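Local structure of alpha-glucosidase (5HQA) at residues E128-F132 with T226-I231; H185-V190 with I439-L444. The protein hydrolyses alpha-glucosidic bonds as a family 97 glycoside hydrolase that carries a calcium ion near its sugar-binding pocket and is activated by chloride. All coordinates share one frame; numbering follows the deposited sequence.

How the contacts relate
Both contacts are largely buried, and they meet at one beta-sheet, in which strands 224-234 and 181-187 are neighbours; their centres lie 12 Å apart. Contact 1 is internal to the N-terminal domain and joins the two facing sheets of its beta-sandwich through side chains alone. Contact 2 lies between domains: the strand end and loop 185-190 receive the barrel loop 439-444 with backbone as well as side-chain bonds. The chemistry runs on from one to the other: Arg229 NH1 of contact 1 forms a salt bridge with Glu186 OE2 of contact 2, so that acidic and basic groups alternate from Glu128 to Lys440.

Contact 1. Residues E128-F132 with T226-I231; sequences ELTEF and TPWRTI
Glu128 OE2 is gripped by two donors from its two sides: Arg229 NE reaches its syn lone pair at 2.8 Å, while Thr130 OG1, two residues along the same segment, takes the anti lone pair at 2.6 Å. The other oxygen, Glu128 OE1, receives Arg229 NH2 at 2.8 Å in a nearly straight bond (171°). Arginine therefore meets carboxylate side-on, with NE and NH2 each serving one oxygen and the two planes only 28° apart. Glu128 gets there with an extended chain, its CG anti to the backbone N (chi1 -177°), whereas Arg229 bends at chi2. This buried pair bridges the two antiparallel sheets of the N-terminal domain, a beta-sandwich of the galactose-mutarotase type; the segments on strands 122-134 and 224-234 point nearly the same way in different sheets, with Thr130 CA and Arg229 CA 9.0 Å apart. Tyr192 OH adds a bond to Glu128 OE1; with NH1 held by Glu186 OE2, all three guanidinium nitrogens have an acidic partner. Beyond the polar group the interface turns apolar. The edge of the Phe132 ring points across the gap, with CZ 4.0 Å from Arg229 CB and CD2 3.7 Å from Ile231 CD1.

Contact 2. Residues H185-V190 with I439-L444; sequences HEAALV and IKDTGL
The backbones come closest where Ala187 and Thr442 lie with their CA atoms 4.4 Å apart, and there Ala188 N donates to Thr442 O at 2.9 Å, just as strand 181-187 gives way to a turn. Thr442 holds that turn a second time through its side chain: with OG1 set between its own backbone N and carbonyl carbon (chi1 61°), the hydroxyl accepts from Leu189 N at 3.1 Å. Its CB and CG2 lie against Glu186 O, a buried carbonyl for which the model contains no hydrogen-bonding partner. At the strand end of the contact His185 directs NE2 to Asp441 O at 2.8 Å, with the acceptor in the ring plane; ND1 is bonded to Thr170, so both ring nitrogens are engaged and the rotation of the imidazole is fixed. These bonds join the N-terminal beta-sandwich to the catalytic (beta/alpha)8-type barrel, through the loop between barrel strands 432-435 and 451-454; the calcium ligands Glu437 and Glu455 follow closely on the ends of these two strands. Within that loop Asp441 OD1 accepts from Gly443 N at 2.7 Å, an Asx turn. Lys440, extended beyond CG, slides past the His185 ring edge and places NZ 2.8 Å from Glu186 OE1, on the anti lone pair; Thr170 and Met195 add further bonds to NZ and OE1 respectively. Toward the other end, methyls take over: Leu189 CD2 meets Ile439 CD1 at 3.7 Å, and Val190, which is exposed, rests its CG2 on Leu444 CD2.

Contact 1. Residues E128-F132 with T226-I231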
loop_
_atom_site.group_PDB
_atom_site.type_symbol
_atom_site.label_atom_id
_atom_site.label_comp_id
_atom_site.label_asym_id
_atom_site.label_seq_id
_atom_site.Cartn_x
_atom_site.Cartn_y
_atom_site.Cartn_z
ATOM N N GLU A 128 -2.268 24.359 -3.003
ATOM C CA GLU A 128 -2.754 23.867 -4.282
ATOM C C GLU A 128 -4.277 23.966 -4.247
ATOM O O GLU A 128 -4.910 23.432 -3.329
ATOM C CB GLU A 128 -2.293 22.429 -4.536
ATOM C CG GLU A 128 -2.733 21.918 -5.899
ATOM C CD GLU A 128 -2.272 20.501 -6.194
ATOM O OE1 GLU A 128 -1.148 20.130 -5.774
ATOM O OE2 GLU A 128 -3.036 19.762 -6.861
ATOM N N LEU A 129 -4.860 24.675 -5.216
ATOM C CA LEU A 129 -6.288 24.984 -5.185
ATOM C C LEU A 129 -7.163 23.855 -5.721
ATOM O O LEU A 129 -8.393 23.974 -5.665
ATOM C CB LEU A 129 -6.561 26.267 -5.977
ATOM C CG LEU A 129 -5.840 27.510 -5.442
ATOM C CD1 LEU A 129 -6.159 28.725 -6.307
ATOM C CD2 LEU A 129 -6.219 27.776 -3.984
ATOM N N THR A 130 -6.557 22.784 -6.238
ATOM C CA THR A 130 -7.270 21.627 -6.766
ATOM C C THR A 130 -8.411 21.198 -5.857
ATOM O O THR A 130 -8.218 20.985 -4.656
ATOM C CB THR A 130 -6.293 20.465 -6.911
ATOM O OG1 THR A 130 -5.169 20.899 -7.676
ATOM C CG2 THR A 130 -6.979 19.248 -7.581
ATOM N N GLU A 131 -9.592 21.029 -6.444
ATOM C CA GLU A 131 -10.746 20.523 -5.718
ATOM C C GLU A 131 -11.254 19.238 -6.358
ATOM O O GLU A 131 -10.955 18.925 -7.518
ATOM C CB GLU A 131 -11.890 21.556 -5.674
ATOM C CG GLU A 131 -11.566 22.831 -4.891
ATOM C CD GLU A 131 -12.588 23.936 -5.136
ATOM O OE1 GLU A 131 -13.382 23.830 -6.113
ATOM O OE2 GLU A 131 -12.597 24.925 -4.361
ATOM N N PHE A 132 -12.031 18.499 -5.564
ATOM C CA PHE A 132 -12.834 17.358 -6.005
ATOM C C PHE A 132 -14.222 17.627 -5.426
ATOM O O PHE A 132 -14.492 17.279 -4.274
ATOM C CB PHE A 132 -12.246 16.031 -5.503
ATOM C CG PHE A 132 -10.774 15.869 -5.803
ATOM C CD1 PHE A 132 -9.818 16.400 -4.955
ATOM C CD2 PHE A 132 -10.351 15.190 -6.940
ATOM C CE1 PHE A 132 -8.466 16.255 -5.233
ATOM C CE2 PHE A 132 -9.010 15.040 -7.221
ATOM C CZ PHE A 132 -8.062 15.577 -6.367
ATOM N N THR A 226 3.216 18.798 -10.987
ATOM C CA THR A 226 2.711 18.130 -9.795
ATOM C C THR A 226 2.688 16.629 -10.016
ATOM O O THR A 226 2.780 16.146 -11.149
ATOM C CB THR A 226 1.303 18.616 -9.465
ATOM O OG1 THR A 226 0.401 18.170 -10.484
ATOM C CG2 THR A 226 1.251 20.141 -9.337
ATOM N N PRO A 227 2.537 15.847 -8.948
ATOM C CA PRO A 227 2.132 14.449 -9.124
ATOM C C PRO A 227 0.764 14.390 -9.786
ATOM O O PRO A 227 0.052 15.388 -9.900
ATOM C CB PRO A 227 2.089 13.894 -7.690
ATOM C CG PRO A 227 2.925 14.867 -6.867
ATOM C CD PRO A 227 2.717 16.204 -7.528
ATOM N N TRP A 228 0.388 13.194 -10.225
ATOM C CA TRP A 228 -0.951 12.993 -10.758
ATOM C C TRP A 228 -1.973 12.970 -9.628
ATOM O O TRP A 228 -1.724 12.406 -8.564
ATOM C CB TRP A 228 -1.011 11.678 -11.536
ATOM C CG TRP A 228 -0.146 11.685 -12.750
ATOM C CD1 TRP A 228 1.168 11.319 -12.829
ATOM C CD2 TRP A 228 -0.533 12.095 -14.069
ATOM N NE1 TRP A 228 1.624 11.480 -14.124
ATOM C CE2 TRP A 228 0.600 11.952 -14.901
ATOM C CE3 TRP A 228 -1.729 12.568 -14.624
ATOM C CZ2 TRP A 228 0.571 12.259 -16.267
ATOM C CZ3 TRP A 228 -1.757 12.880 -15.986
ATOM C CH2 TRP A 228 -0.616 12.727 -16.787
ATOM N N ARG A 229 -3.119 13.600 -9.852
ATOM C CA ARG A 229 -4.295 13.441 -9.000
ATOM C C ARG A 229 -5.198 12.423 -9.680
ATOM O O ARG A 229 -5.445 12.539 -10.885
ATOM C CB ARG A 229 -5.031 14.770 -8.825
ATOM C CG ARG A 229 -4.363 15.763 -7.882
ATOM C CD ARG A 229 -3.095 16.403 -8.468
ATOM N NE ARG A 229 -2.374 17.149 -7.433
ATOM C CZ ARG A 229 -1.591 16.576 -6.519
ATOM N NH1 ARG A 229 -1.408 15.252 -6.520
ATOM N NH2 ARG A 229 -0.987 17.327 -5.602
ATOM N N THR A 230 -5.657 11.408 -8.940
ATOM C CA THR A 230 -6.389 10.311 -9.564
ATOM C C THR A 230 -7.801 10.212 -9.008
ATOM O O THR A 230 -8.023 10.373 -7.803
ATOM C CB THR A 230 -5.673 8.946 -9.401
ATOM O OG1 THR A 230 -5.599 8.579 -8.018
ATOM C CG2 THR A 230 -4.265 9.011 -9.960
ATOM N N ILE A 231 -8.751 9.944 -9.903
ATOM C CA ILE A 231 -10.152 9.744 -9.551
ATOM C C ILE A 231 -10.589 8.443 -10.207
ATOM O O ILE A 231 -10.872 8.411 -11.410
ATOM C CB ILE A 231 -11.041 10.909 -9.997
ATOM C CG1 ILE A 231 -10.480 12.242 -9.473
ATOM C CG2 ILE A 231 -12.468 10.679 -9.508
ATOM C CD1 ILE A 231 -11.160 13.478 -10.071
#

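Contact 2. Residues H185-V190 with I439-L444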
loop_
_atom_site.group_PDB
_atom_site.type_symbol
_atom_site.label_atom_id
_atom_site.label_comp_id
_atom_site.label_asym_id
_atom_site.label_seq_id
_atom_site.Cartn_x
_atom_site.Cartn_y
_atom_site.Cartn_z
ATOM N N HIS A 185 -7.010 9.595 -5.127
ATOM C CA HIS A 185 -5.664 9.270 -4.671
ATOM C C HIS A 185 -4.695 10.091 -5.521
ATOM O O HIS A 185 -5.092 11.090 -6.132
ATOM C CB HIS A 185 -5.460 7.745 -4.743
ATOM C CG HIS A 185 -4.190 7.255 -4.116
ATOM N ND1 HIS A 185 -3.782 7.626 -2.851
ATOM C CD2 HIS A 185 -3.245 6.401 -4.582
ATOM C CE1 HIS A 185 -2.637 7.030 -2.570
ATOM N NE2 HIS A 185 -2.289 6.280 -3.602
ATOM N N GLU A 186 -3.425 9.698 -5.546
ATOM C CA GLU A 186 -2.461 10.367 -6.405
ATOM C C GLU A 186 -1.420 9.355 -6.864
ATOM O O GLU A 186 -1.288 8.266 -6.295
ATOM C CB GLU A 186 -1.823 11.579 -5.707
ATOM C CG GLU A 186 -1.260 11.337 -4.334
ATOM C CD GLU A 186 -0.673 12.614 -3.727
ATOM O OE1 GLU A 186 -0.679 12.739 -2.485
ATOM O OE2 GLU A 186 -0.203 13.493 -4.488
ATOM N N ALA A 187 -0.689 9.711 -7.919
ATOM C CA ALA A 187 0.298 8.805 -8.483
ATOM C C ALA A 187 1.597 9.550 -8.756
ATOM O O ALA A 187 1.581 10.726 -9.138
ATOM C CB ALA A 187 -0.223 8.149 -9.779
ATOM N N ALA A 188 2.717 8.845 -8.561
ATOM C CA ALA A 188 4.062 9.363 -8.824
ATOM C C ALA A 188 4.362 10.580 -7.947
ATOM O O ALA A 188 4.698 11.667 -8.426
ATOM C CB ALA A 188 4.257 9.691 -10.316
ATOM N N LEU A 189 4.254 10.375 -6.635
ATOM C CA LEU A 189 4.514 11.449 -5.673
ATOM C C LEU A 189 6.024 11.585 -5.516
ATOM O O LEU A 189 6.652 10.841 -4.757
ATOM C CB LEU A 189 3.825 11.159 -4.346
ATOM C CG LEU A 189 4.100 12.122 -3.193
ATOM C CD1 LEU A 189 3.762 13.571 -3.561
ATOM C CD2 LEU A 189 3.304 11.675 -1.963
ATOM N N VAL A 190 6.605 12.528 -6.263
ATOM C CA VAL A 190 8.047 12.722 -6.368
ATOM C C VAL A 190 8.349 14.201 -6.168
ATOM O O VAL A 190 7.773 15.046 -6.862
ATOM C CB VAL A 190 8.586 12.267 -7.738
ATOM C CG1 VAL A 190 10.089 12.533 -7.834
ATOM C CG2 VAL A 190 8.278 10.798 -7.972
ATOM N N ILE A 439 5.634 6.825 3.448
ATOM C CA ILE A 439 4.707 7.588 2.622
ATOM C C ILE A 439 3.761 6.594 1.957
ATOM O O ILE A 439 4.143 5.461 1.639
ATOM C CB ILE A 439 5.469 8.436 1.581
ATOM C CG1 ILE A 439 4.503 9.230 0.693
ATOM C CG2 ILE A 439 6.358 7.547 0.691
ATOM C CD1 ILE A 439 3.744 10.329 1.433
ATOM N N LYS A 440 2.510 7.004 1.760
ATOM C CA LYS A 440 1.555 6.146 1.068
ATOM C C LYS A 440 2.086 5.753 -0.307
ATOM O O LYS A 440 2.871 6.480 -0.928
ATOM C CB LYS A 440 0.213 6.859 0.930
ATOM C CG LYS A 440 0.297 8.092 0.018
ATOM C CD LYS A 440 -0.921 9.001 0.181
ATOM C CE LYS A 440 -0.798 10.215 -0.732
ATOM N NZ LYS A 440 -1.952 11.161 -0.608
ATOM N N ASP A 441 1.672 4.569 -0.759
ATOM C CA ASP A 441 2.061 4.055 -2.068
ATOM C C ASP A 441 1.396 4.894 -3.156
ATOM O O ASP A 441 0.187 5.142 -3.104
ATOM C CB ASP A 441 1.636 2.582 -2.168
ATOM C CG ASP A 441 2.202 1.861 -3.397
ATOM O OD1 ASP A 441 2.494 2.523 -4.420
ATOM O OD2 ASP A 441 2.339 0.608 -3.330
ATOM N N THR A 442 2.187 5.379 -4.119
ATOM C CA THR A 442 1.621 6.102 -5.256
ATOM C C THR A 442 2.081 5.492 -6.577
ATOM O O THR A 442 2.067 6.172 -7.612
ATOM C CB THR A 442 1.952 7.601 -5.197
ATOM O OG1 THR A 442 3.371 7.799 -5.229
ATOM C CG2 THR A 442 1.399 8.210 -3.899
ATOM N N GLY A 443 2.472 4.215 -6.560
ATOM C CA GLY A 443 2.834 3.494 -7.766
ATOM C C GLY A 443 4.298 3.538 -8.143
ATOM O O GLY A 443 4.651 3.072 -9.234
ATOM N N LEU A 444 5.168 4.068 -7.281
ATOM C CA LEU A 444 6.566 4.232 -7.661
ATOM C C LEU A 444 7.313 2.905 -7.798
ATOM O O LEU A 444 8.412 2.897 -8.368
ATOM C CB LEU A 444 7.271 5.143 -6.651
ATOM C CG LEU A 444 6.892 6.618 -6.791
ATOM C CD1 LEU A 444 7.293 7.398 -5.548
ATOM C CD2 LEU A 444 7.568 7.191 -8.034
#